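Local coordinates for phosphodiesterase (Trypanosoma brucei brucei, PDB 5H2Q), which belongs to the helical phosphodiesterases of the HD clan and holds a zinc and a magnesium ion beside its ligand pocket, at residues F31-A36 / R254-A259; V96-Y101 / V246-D251; N137-Y140 / E144-L147. All blocks are in the same frame, centred on the assembly; numbering follows the deposited sequence.

Contact 1. Residues F31-A36 / R254-A259. With LLI ((4~{a}~{S},8~{a}~{R})-2-cycloheptyl-4-[4-methoxy-3-[2-(2-oxidanylideneimidazolidin-1-yl)ethoxy]phenyl]-4~{a},5,8,8~{a}-tetrahydrophthalazin-1-one), chain E.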
loop_
_atom_site.group_PDB
_atom_site.type_symbol
_atom_site.label_atom_id
_atom_site.label_comp_id
_atom_site.label_asym_id
_atom_site.label_seq_id
_atom_site.Cartn_x
_atom_site.Cartn_y
_atom_site.Cartn_z
ATOM N N PHE A 31 11.563 9.436 5.970
ATOM C CA PHE A 31 10.587 9.514 7.045
ATOM C C PHE A 31 10.511 8.158 7.724
ATOM O O PHE A 31 10.452 7.138 7.040
ATOM C CB PHE A 31 9.198 9.928 6.512
ATOM C CG PHE A 31 8.150 9.862 7.603
ATOM C CD1 PHE A 31 8.157 10.776 8.658
ATOM C CD2 PHE A 31 7.165 8.878 7.585
ATOM C CE1 PHE A 31 7.203 10.705 9.669
ATOM C CE2 PHE A 31 6.219 8.797 8.615
ATOM C CZ PHE A 31 6.251 9.708 9.647
ATOM N N ASP A 32 10.564 8.158 9.050
ATOM C CA ASP A 32 10.582 6.944 9.870
ATOM C C ASP A 32 9.262 6.788 10.638
ATOM O O ASP A 32 9.070 7.376 11.710
ATOM C CB ASP A 32 11.771 7.012 10.831
ATOM C CG ASP A 32 12.045 5.723 11.586
ATOM O OD1 ASP A 32 11.122 4.860 11.662
ATOM O OD2 ASP A 32 13.152 5.595 12.147
ATOM N N LEU A 33 8.343 5.976 10.079
ATOM C CA LEU A 33 7.054 5.731 10.709
ATOM C C LEU A 33 7.174 4.973 12.047
ATOM O O LEU A 33 6.378 5.221 12.970
ATOM C CB LEU A 33 6.108 4.992 9.717
ATOM C CG LEU A 33 4.666 4.738 10.201
ATOM C CD1 LEU A 33 3.928 6.044 10.582
ATOM C CD2 LEU A 33 3.875 4.020 9.111
ATOM N N PHE A 34 8.165 4.066 12.153
ATOM C CA PHE A 34 8.391 3.294 13.384
ATOM C C PHE A 34 8.727 4.223 14.540
ATOM O O PHE A 34 8.147 4.086 15.611
ATOM C CB PHE A 34 9.486 2.246 13.194
ATOM C CG PHE A 34 9.019 1.081 12.348
ATOM C CD1 PHE A 34 8.119 0.143 12.858
ATOM C CD2 PHE A 34 9.415 0.965 11.029
ATOM C CE1 PHE A 34 7.656 -0.909 12.067
ATOM C CE2 PHE A 34 8.979 -0.119 10.240
ATOM C CZ PHE A 34 8.080 -1.025 10.758
ATOM N N GLN A 35 9.582 5.229 14.286
ATOM C CA GLN A 35 9.936 6.214 15.309
ATOM C C GLN A 35 8.717 7.104 15.656
ATOM O O GLN A 35 8.473 7.359 16.833
ATOM C CB GLN A 35 11.156 7.028 14.877
ATOM C CG GLN A 35 11.761 7.841 16.019
ATOM C CD GLN A 35 12.229 6.955 17.170
ATOM O OE1 GLN A 35 13.096 6.101 17.004
ATOM N NE2 GLN A 35 11.642 7.128 18.345
ATOM N N ALA A 36 7.925 7.525 14.645
ATOM C CA ALA A 36 6.700 8.311 14.879
ATOM C C ALA A 36 5.718 7.514 15.786
ATOM O O ALA A 36 5.120 8.079 16.699
ATOM C CB ALA A 36 6.039 8.677 13.542
ATOM N N ARG A 254 14.438 -3.443 8.062
ATOM C CA ARG A 254 14.538 -4.569 9.003
ATOM C C ARG A 254 13.279 -4.724 9.865
ATOM O O ARG A 254 12.821 -5.853 10.054
ATOM C CB ARG A 254 15.825 -4.461 9.852
ATOM C CG ARG A 254 15.970 -5.497 10.970
ATOM C CD ARG A 254 17.299 -5.344 11.690
ATOM N NE ARG A 254 17.840 -6.640 12.106
ATOM C CZ ARG A 254 17.751 -7.138 13.335
ATOM N NH1 ARG A 254 18.269 -8.327 13.615
ATOM N NH2 ARG A 254 17.147 -6.449 14.297
ATOM N N GLN A 255 12.741 -3.606 10.425
ATOM C CA GLN A 255 11.522 -3.626 11.231
ATOM C C GLN A 255 10.313 -4.116 10.404
ATOM O O GLN A 255 9.522 -4.905 10.912
ATOM C CB GLN A 255 11.272 -2.284 11.930
ATOM C CG GLN A 255 12.247 -1.983 13.081
ATOM C CD GLN A 255 11.973 -0.639 13.725
ATOM O OE1 GLN A 255 12.656 0.343 13.454
ATOM N NE2 GLN A 255 10.960 -0.562 14.594
ATOM N N TRP A 256 10.224 -3.717 9.105
ATOM C CA TRP A 256 9.154 -4.212 8.237
ATOM C C TRP A 256 9.311 -5.738 8.033
ATOM O O TRP A 256 8.322 -6.461 8.080
ATOM C CB TRP A 256 9.185 -3.516 6.873
ATOM C CG TRP A 256 8.705 -2.088 6.894
ATOM C CD1 TRP A 256 9.411 -0.979 6.521
ATOM C CD2 TRP A 256 7.424 -1.618 7.333
ATOM N NE1 TRP A 256 8.639 0.149 6.678
ATOM C CE2 TRP A 256 7.420 -0.211 7.186
ATOM C CE3 TRP A 256 6.273 -2.247 7.847
ATOM C CZ2 TRP A 256 6.327 0.576 7.552
ATOM C CZ3 TRP A 256 5.186 -1.460 8.206
ATOM C CH2 TRP A 256 5.201 -0.074 8.016
ATOM N N ALA A 257 10.559 -6.209 7.830
ATOM C CA ALA A 257 10.892 -7.631 7.654
ATOM C C ALA A 257 10.493 -8.436 8.888
ATOM O O ALA A 257 9.870 -9.491 8.747
ATOM C CB ALA A 257 12.372 -7.796 7.365
ATOM N N MET A 258 10.739 -7.894 10.089
ATOM C CA MET A 258 10.341 -8.555 11.335
ATOM C C MET A 258 8.823 -8.716 11.410
ATOM O O MET A 258 8.340 -9.803 11.741
ATOM C CB MET A 258 10.862 -7.793 12.562
ATOM C CG MET A 258 12.376 -7.849 12.721
ATOM S SD MET A 258 12.997 -6.579 13.865
ATOM C CE MET A 258 12.296 -7.148 15.411
ATOM N N ALA A 259 8.074 -7.637 11.099
ATOM C CA ALA A 259 6.612 -7.608 11.136
ATOM C C ALA A 259 6.006 -8.615 10.125
ATOM O O ALA A 259 5.118 -9.396 10.515
ATOM C CB ALA A 259 6.109 -6.190 10.842
HETATM C C2 LLI E . 8.250 -9.522 2.210
HETATM C C3 LLI E . 8.273 -8.252 2.826
HETATM O O1 LLI E . 9.296 -10.359 2.512
HETATM C C12 LLI E . 3.687 -8.553 0.306
HETATM C C14 LLI E . 2.459 -9.497 0.253
HETATM C C15 LLI E . 2.622 -10.642 -0.742
HETATM C C16 LLI E . 3.846 -7.787 -1.017
HETATM C C17 LLI E . 2.534 -7.259 -1.547
HETATM C C18 LLI E . 1.178 -8.693 -0.023
HETATM C C19 LLI E . 1.348 -7.746 -1.184
HETATM C C21 LLI E . 4.323 -12.211 -1.701
HETATM C C22 LLI E . 4.867 -13.404 -0.822
HETATM C C23 LLI E . 5.339 -11.718 -2.778
HETATM C C24 LLI E . 5.274 -14.694 -1.538
HETATM C C25 LLI E . 5.879 -12.712 -3.805
HETATM C C26 LLI E . 6.972 -13.655 -3.291
HETATM C C27 LLI E . 6.650 -14.690 -2.200
HETATM C C28 LLI E . 9.322 -11.653 1.891
HETATM C C29 LLI E . 10.495 -12.391 2.468
HETATM C C4 LLI E . 7.150 -9.898 1.452
HETATM C C5 LLI E . 7.185 -7.397 2.685
HETATM C C6 LLI E . 6.062 -9.038 1.308
HETATM C C7 LLI E . 6.090 -7.794 1.934
HETATM O O8 LLI E . 9.414 -7.954 3.522
HETATM C C9 LLI E . 9.404 -6.790 4.355
HETATM C C10 LLI E . 4.892 -9.458 0.502
HETATM N N11 LLI E . 4.973 -10.668 -0.024
HETATM N N13 LLI E . 3.929 -11.122 -0.787
HETATM O O20 LLI E . 1.706 -11.070 -1.427
HETATM N N30 LLI E . 10.224 -12.957 3.800
HETATM C C31 LLI E . 8.970 -13.642 4.126
HETATM C C32 LLI E . 10.888 -12.585 4.937
HETATM C C33 LLI E . 9.153 -13.991 5.598
HETATM N N34 LLI E . 10.284 -13.163 5.987
HETATM O O35 LLI E . 11.892 -11.885 4.969
HETATM O O HOH W 1 12.980 3.118 13.484
#
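Phe34 and Gln255 mark the nearest approach of the two backbones, with their CA atoms 7.9 Å apart: the first turn of helix 33-38 faces one side of helix 250-274, and Phe34 fills most of the gap. Its CG stands beside the backbone N (chi1 -73°), which carries the ring across to the longer helix. There the ring presents its edge to the face of Trp256 in a T-shaped stack, with six-membered ring centroids 4.5 Å apart and planes at 60°. The leading atom, Phe34 CE2, comes within 3.4 Å of Trp256 CE2. Leu33 CD2 lies loosely at the indole edge, 4.4 Å from Trp256 CH2.

Gln255 lies over one face of the Phe34 ring. Its CB makes a CH-pi contact 3.6 Å from the ring centroid, and the extended chain runs back along the phenyl group. The amide, tilted 33° from the ring, brings NE2 to 3.4 Å from Phe34 CG. Glutamine suits this border because its CB packs over the ring centre and its amide slides past the CB-CG end, where NE2 bonds Glu38 and OE1 shares a water with Asp32 OD2. The other oxygen, Asp32 OD1, caps helix 33-38 from the N-cap position, accepting from Gln35 N at 3.1 Å from above the carboxylate plane.

Ala257 N lies 3.7 Å from C9 of LLI, so this part of helix 250-274 also borders the ligand pocket. The chemistry is an edge-to-face aromatic pair bordered by polar groups: a carboxylate takes the amide N-H, and water links its oxygen to Asp32.

Contact 2. Residues V96-Y101 / V246-D251; sequences VCQTIY and VTKPFD
Thr99 and Lys248 have the nearest CA atoms across this contact, 9.4 Å apart, so a long side chain must span from the loop ahead of helix 250-274 to helix 90-105. Both belong to the all-helical phosphodiesterase fold, and the link is a buried polar one between a helix flank and an interhelical loop.

Lys248 and Thr99 reach toward each other and meet tip to tip. Lysine fits because a long, flexible chain ending in a donor suits this distance; it bends twice on the way, at CB-CG (chi2 -46°) and again next to the ammonium (chi4 69°). NZ donates to Thr99 OG1 at 2.9 Å, and the lysine's CE rests 3.7 Å from the methyl CG2 of the same threonine. Threonine therefore offers both an acceptor and an apolar surface. Its OG1 stands beside the backbone N (chi1 -55°), where the hydroxyl also bonds the main-chain oxygen of Asp95 one turn earlier. Accepting from Lys248 NZ and donating to Asp95 O, the hydroxyl is probably fixed in its rotation.

The ammonium has further partners. Asp95 OD1 forms a long, weak ion pair with it, which may partly offset the burial of the charge. Gln98 comes no closer than 4.5 Å, from OE1 to Lys248 NZ, and is joined through a water instead. The amide nitrogen of Gln98 turns to the carbonyls of Val26 and Asp28, tying an N-terminal loop to helix 90-105. The bridging water sits 2.9 Å from Lys248 NZ and 2.8 Å from Gln98 OE1.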
loop_
_atom_site.group_PDB
_atom_site.type_symbol
_atom_site.label_atom_id
_atom_site.label_comp_id
_atom_site.label_asym_id
_atom_site.label_seq_id
_atom_site.Cartn_x
_atom_site.Cartn_y
_atom_site.Cartn_z
ATOM N N VAL A 96 2.326 2.998 2.967
ATOM C CA VAL A 96 2.197 2.921 1.503
ATOM C C VAL A 96 1.780 4.288 0.922
ATOM O O VAL A 96 2.316 4.717 -0.110
ATOM C CB VAL A 96 1.302 1.753 1.049
ATOM C CG1 VAL A 96 0.968 1.853 -0.436
ATOM C CG2 VAL A 96 1.966 0.407 1.372
ATOM N N CYS A 97 0.875 4.976 1.623
ATOM C CA CYS A 97 0.390 6.302 1.236
ATOM C C CYS A 97 1.574 7.267 1.214
ATOM O O CYS A 97 1.818 7.910 0.197
ATOM C CB CYS A 97 -0.689 6.773 2.205
ATOM S SG CYS A 97 -1.410 8.376 1.773
ATOM N N GLN A 98 2.325 7.339 2.343
ATOM C CA GLN A 98 3.496 8.224 2.480
ATOM C C GLN A 98 4.565 7.904 1.421
ATOM O O GLN A 98 5.142 8.820 0.813
ATOM C CB GLN A 98 4.056 8.134 3.901
ATOM C CG GLN A 98 5.061 9.259 4.209
ATOM C CD GLN A 98 6.486 8.960 3.750
ATOM O OE1 GLN A 98 6.897 7.805 3.586
ATOM N NE2 GLN A 98 7.270 10.009 3.509
ATOM N N THR A 99 4.834 6.612 1.210
ATOM C CA THR A 99 5.840 6.178 0.233
ATOM C C THR A 99 5.460 6.586 -1.173
ATOM O O THR A 99 6.277 7.180 -1.878
ATOM C CB THR A 99 6.083 4.661 0.339
ATOM O OG1 THR A 99 6.437 4.375 1.683
ATOM C CG2 THR A 99 7.213 4.202 -0.572
ATOM N N ILE A 100 4.210 6.324 -1.580
ATOM C CA ILE A 100 3.746 6.702 -2.914
ATOM C C ILE A 100 3.873 8.229 -3.067
ATOM O O ILE A 100 4.323 8.705 -4.103
ATOM C CB ILE A 100 2.339 6.170 -3.216
ATOM C CG1 ILE A 100 2.394 4.613 -3.397
ATOM C CG2 ILE A 100 1.762 6.813 -4.473
ATOM C CD1 ILE A 100 1.052 4.004 -3.457
ATOM N N TYR A 101 3.527 8.985 -2.016
ATOM C CA TYR A 101 3.688 10.436 -2.063
ATOM C C TYR A 101 5.158 10.785 -2.460
ATOM O O TYR A 101 5.374 11.632 -3.334
ATOM C CB TYR A 101 3.370 11.059 -0.700
ATOM C CG TYR A 101 3.392 12.569 -0.767
ATOM C CD1 TYR A 101 4.587 13.276 -0.646
ATOM C CD2 TYR A 101 2.220 13.290 -0.969
ATOM C CE1 TYR A 101 4.617 14.667 -0.753
ATOM C CE2 TYR A 101 2.237 14.679 -1.090
ATOM C CZ TYR A 101 3.434 15.364 -0.964
ATOM O OH TYR A 101 3.436 16.740 -1.018
ATOM N N VAL A 246 11.740 -2.682 1.142
ATOM C CA VAL A 246 13.157 -2.960 0.843
ATOM C C VAL A 246 13.934 -1.705 0.366
ATOM O O VAL A 246 15.163 -1.767 0.296
ATOM C CB VAL A 246 13.317 -4.147 -0.143
ATOM C CG1 VAL A 246 12.664 -5.406 0.420
ATOM C CG2 VAL A 246 12.735 -3.800 -1.509
ATOM N N THR A 247 13.218 -0.583 0.025
ATOM C CA THR A 247 13.818 0.657 -0.498
ATOM C C THR A 247 14.147 1.673 0.615
ATOM O O THR A 247 14.694 2.746 0.334
ATOM C CB THR A 247 12.879 1.316 -1.538
ATOM O OG1 THR A 247 11.770 1.954 -0.877
ATOM C CG2 THR A 247 12.410 0.374 -2.641
ATOM N N LYS A 248 13.810 1.350 1.863
ATOM C CA LYS A 248 13.963 2.245 3.011
ATOM C C LYS A 248 15.322 2.171 3.733
ATOM O O LYS A 248 16.037 1.185 3.518
ATOM C CB LYS A 248 12.817 1.987 4.004
ATOM C CG LYS A 248 11.397 2.055 3.393
ATOM C CD LYS A 248 11.219 3.289 2.476
ATOM C CE LYS A 248 9.814 3.471 1.967
ATOM N NZ LYS A 248 8.905 3.859 3.082
ATOM N N PRO A 249 15.666 3.109 4.671
ATOM C CA PRO A 249 16.920 2.932 5.450
ATOM C C PRO A 249 16.872 1.586 6.198
ATOM O O PRO A 249 15.774 1.104 6.501
ATOM C CB PRO A 249 16.920 4.115 6.411
ATOM C CG PRO A 249 16.044 5.159 5.738
ATOM C CD PRO A 249 14.959 4.344 5.079
ATOM N N PHE A 250 18.043 0.946 6.437
ATOM C CA PHE A 250 18.090 -0.417 6.990
ATOM C C PHE A 250 17.297 -0.629 8.255
ATOM O O PHE A 250 16.538 -1.591 8.295
ATOM C CB PHE A 250 19.529 -0.936 7.190
ATOM C CG PHE A 250 19.566 -2.436 7.425
ATOM C CD1 PHE A 250 19.450 -3.328 6.364
ATOM C CD2 PHE A 250 19.705 -2.952 8.710
ATOM C CE1 PHE A 250 19.459 -4.713 6.585
ATOM C CE2 PHE A 250 19.721 -4.333 8.929
ATOM C CZ PHE A 250 19.601 -5.206 7.865
ATOM N N ASP A 251 17.462 0.220 9.270
ATOM C CA ASP A 251 16.717 0.094 10.538
ATOM C C ASP A 251 15.203 -0.028 10.276
ATOM O O ASP A 251 14.500 -0.721 11.018
ATOM C CB ASP A 251 16.990 1.314 11.444
ATOM C CG ASP A 251 16.459 1.194 12.864
ATOM O OD1 ASP A 251 16.764 0.184 13.530
ATOM O OD2 ASP A 251 15.797 2.149 13.332
HETATM O O HOH W 2 9.295 6.684 2.798
#

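Contact 3. Residues N137-Y140 / E144-L147; sequences NSFY and ESPL
The ring of Tyr140 meets the following segment through a single carbon, CD1, which touches Ser145 CB at 3.8 Å and Leu147 CB at 4.0 Å; both approach the ring obliquely. Residues of helix 159-172, Val159 and Leu160, and the loop residues Met133 and Leu135 also pack on Tyr140, so a large flat side chain is apt for filling this buried place. The Phe139 ring barely joins in: its CE1 lies 4.3 Å from Ser145 OG, again obliquely. Phe139 packs chiefly on helix 250-274, against residues such as Gln267 and Met270, and so faces a different neighbour from Tyr140.

Tyr140 and Leu147 lie side by side and point the same way. In Leu147, CG sits beside the backbone N (chi1 -74°), and the side chain also touches His163 of helix 159-172.

The backbone makes the turn between helix 137-142 and helix 146-154. Ser145 N donates to Tyr140 O, five residues back, at 3.0 Å; the nitrogen lies in the carbonyl plane, and the bond is moderately bent at the hydrogen (141°). Glu144, just before the donor, takes a positive phi of 57°. The 6-to-1 bond and the positive phi are consistent with a Schellman-type helix end; Ser145 CB, not a larger apolar group, meets the Tyr140 ring. The CB of Glu144 leads away from residues 137-140, and the residue is exposed, as suits a carboxylate.

Ser145 occupies the N-cap position of helix 146-154, but its OG is engaged with Thr143 OG1 instead of capping. Pro146, with no N-H to offer, suits the first turn of that helix. Chemically, then, one main-chain bond closes the turn after the first helix, and the apolar touches of Tyr140 CD1 with Ser145 and Leu147 pack the start of the second against it.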
loop_
_atom_site.group_PDB
_atom_site.type_symbol
_atom_site.label_atom_id
_atom_site.label_comp_id
_atom_site.label_asym_id
_atom_site.label_seq_id
_atom_site.Cartn_x
_atom_site.Cartn_y
_atom_site.Cartn_z
ATOM N N ASN A 137 -4.252 -14.885 0.138
ATOM C CA ASN A 137 -5.337 -15.419 -0.699
ATOM C C ASN A 137 -5.376 -16.947 -0.651
ATOM O O ASN A 137 -6.452 -17.533 -0.500
ATOM C CB ASN A 137 -5.202 -14.964 -2.149
ATOM C CG ASN A 137 -5.635 -13.532 -2.365
ATOM O OD1 ASN A 137 -6.222 -12.902 -1.474
ATOM N ND2 ASN A 137 -5.239 -12.949 -3.494
ATOM N N SER A 138 -4.201 -17.586 -0.781
ATOM C CA SER A 138 -4.082 -19.053 -0.760
ATOM C C SER A 138 -4.761 -19.668 0.466
ATOM O O SER A 138 -5.496 -20.653 0.313
ATOM C CB SER A 138 -2.613 -19.464 -0.798
ATOM O OG SER A 138 -2.546 -20.861 -1.039
ATOM N N PHE A 139 -4.577 -19.070 1.660
ATOM C CA PHE A 139 -5.188 -19.565 2.910
ATOM C C PHE A 139 -6.701 -19.744 2.777
ATOM O O PHE A 139 -7.235 -20.776 3.202
ATOM C CB PHE A 139 -4.882 -18.634 4.100
ATOM C CG PHE A 139 -5.437 -19.137 5.417
ATOM C CD1 PHE A 139 -6.728 -18.805 5.823
ATOM C CD2 PHE A 139 -4.673 -19.951 6.250
ATOM C CE1 PHE A 139 -7.247 -19.286 7.029
ATOM C CE2 PHE A 139 -5.205 -20.451 7.443
ATOM C CZ PHE A 139 -6.481 -20.108 7.825
ATOM N N TYR A 140 -7.391 -18.729 2.236
ATOM C CA TYR A 140 -8.844 -18.768 2.078
ATOM C C TYR A 140 -9.286 -19.884 1.142
ATOM O O TYR A 140 -10.336 -20.477 1.364
ATOM C CB TYR A 140 -9.372 -17.416 1.578
ATOM C CG TYR A 140 -9.200 -16.342 2.622
ATOM C CD1 TYR A 140 -10.144 -16.168 3.630
ATOM C CD2 TYR A 140 -8.033 -15.581 2.680
ATOM C CE1 TYR A 140 -9.962 -15.219 4.634
ATOM C CE2 TYR A 140 -7.851 -14.614 3.666
ATOM C CZ TYR A 140 -8.814 -14.443 4.646
ATOM O OH TYR A 140 -8.611 -13.533 5.650
ATOM N N GLU A 144 -11.104 -23.448 2.408
ATOM C CA GLU A 144 -12.485 -23.287 1.937
ATOM C C GLU A 144 -13.253 -22.324 2.855
ATOM O O GLU A 144 -14.427 -22.532 3.193
ATOM C CB GLU A 144 -13.199 -24.651 1.723
ATOM C CG GLU A 144 -12.446 -25.586 0.790
ATOM C CD GLU A 144 -13.186 -26.855 0.409
ATOM O OE1 GLU A 144 -13.647 -27.577 1.321
ATOM O OE2 GLU A 144 -13.298 -27.130 -0.806
ATOM N N SER A 145 -12.562 -21.251 3.266
ATOM C CA SER A 145 -13.159 -20.205 4.081
ATOM C C SER A 145 -14.228 -19.417 3.268
ATOM O O SER A 145 -14.106 -19.328 2.053
ATOM C CB SER A 145 -12.082 -19.281 4.641
ATOM O OG SER A 145 -11.312 -19.910 5.660
ATOM N N PRO A 146 -15.285 -18.876 3.921
ATOM C CA PRO A 146 -16.323 -18.123 3.195
ATOM C C PRO A 146 -15.837 -17.140 2.126
ATOM O O PRO A 146 -16.429 -17.121 1.046
ATOM C CB PRO A 146 -17.071 -17.416 4.323
ATOM C CG PRO A 146 -17.010 -18.421 5.449
ATOM C CD PRO A 146 -15.599 -18.946 5.368
ATOM N N LEU A 147 -14.782 -16.331 2.394
ATOM C CA LEU A 147 -14.276 -15.413 1.365
ATOM C C LEU A 147 -13.670 -16.129 0.153
ATOM O O LEU A 147 -13.752 -15.596 -0.959
ATOM C CB LEU A 147 -13.291 -14.360 1.907
ATOM C CG LEU A 147 -13.875 -13.200 2.739
ATOM C CD1 LEU A 147 -12.763 -12.310 3.209
ATOM C CD2 LEU A 147 -14.914 -12.399 1.970
#

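In the fold
From the N terminus, the chain reaches 31-36 first, and contact 1 closes a loop of over two hundred residues when helix 250-274 returns to it. Contact 2 is nested inside that loop, joining helix 90-105 to the residues leading into the same helix 250-274. Contact 3 is nested within both, a short local turn between two successive helices. Contacts 1 and 2 are neighbours, with centres 9 Å apart, and touch where Phe31 CB meets Gln98 NE2 at 3.6 Å; together they fasten the N-terminal part to helices 90-105 and 250-274. Contact 3 stands apart, its centre about 30 Å from that of contact 2, across the chain's centre.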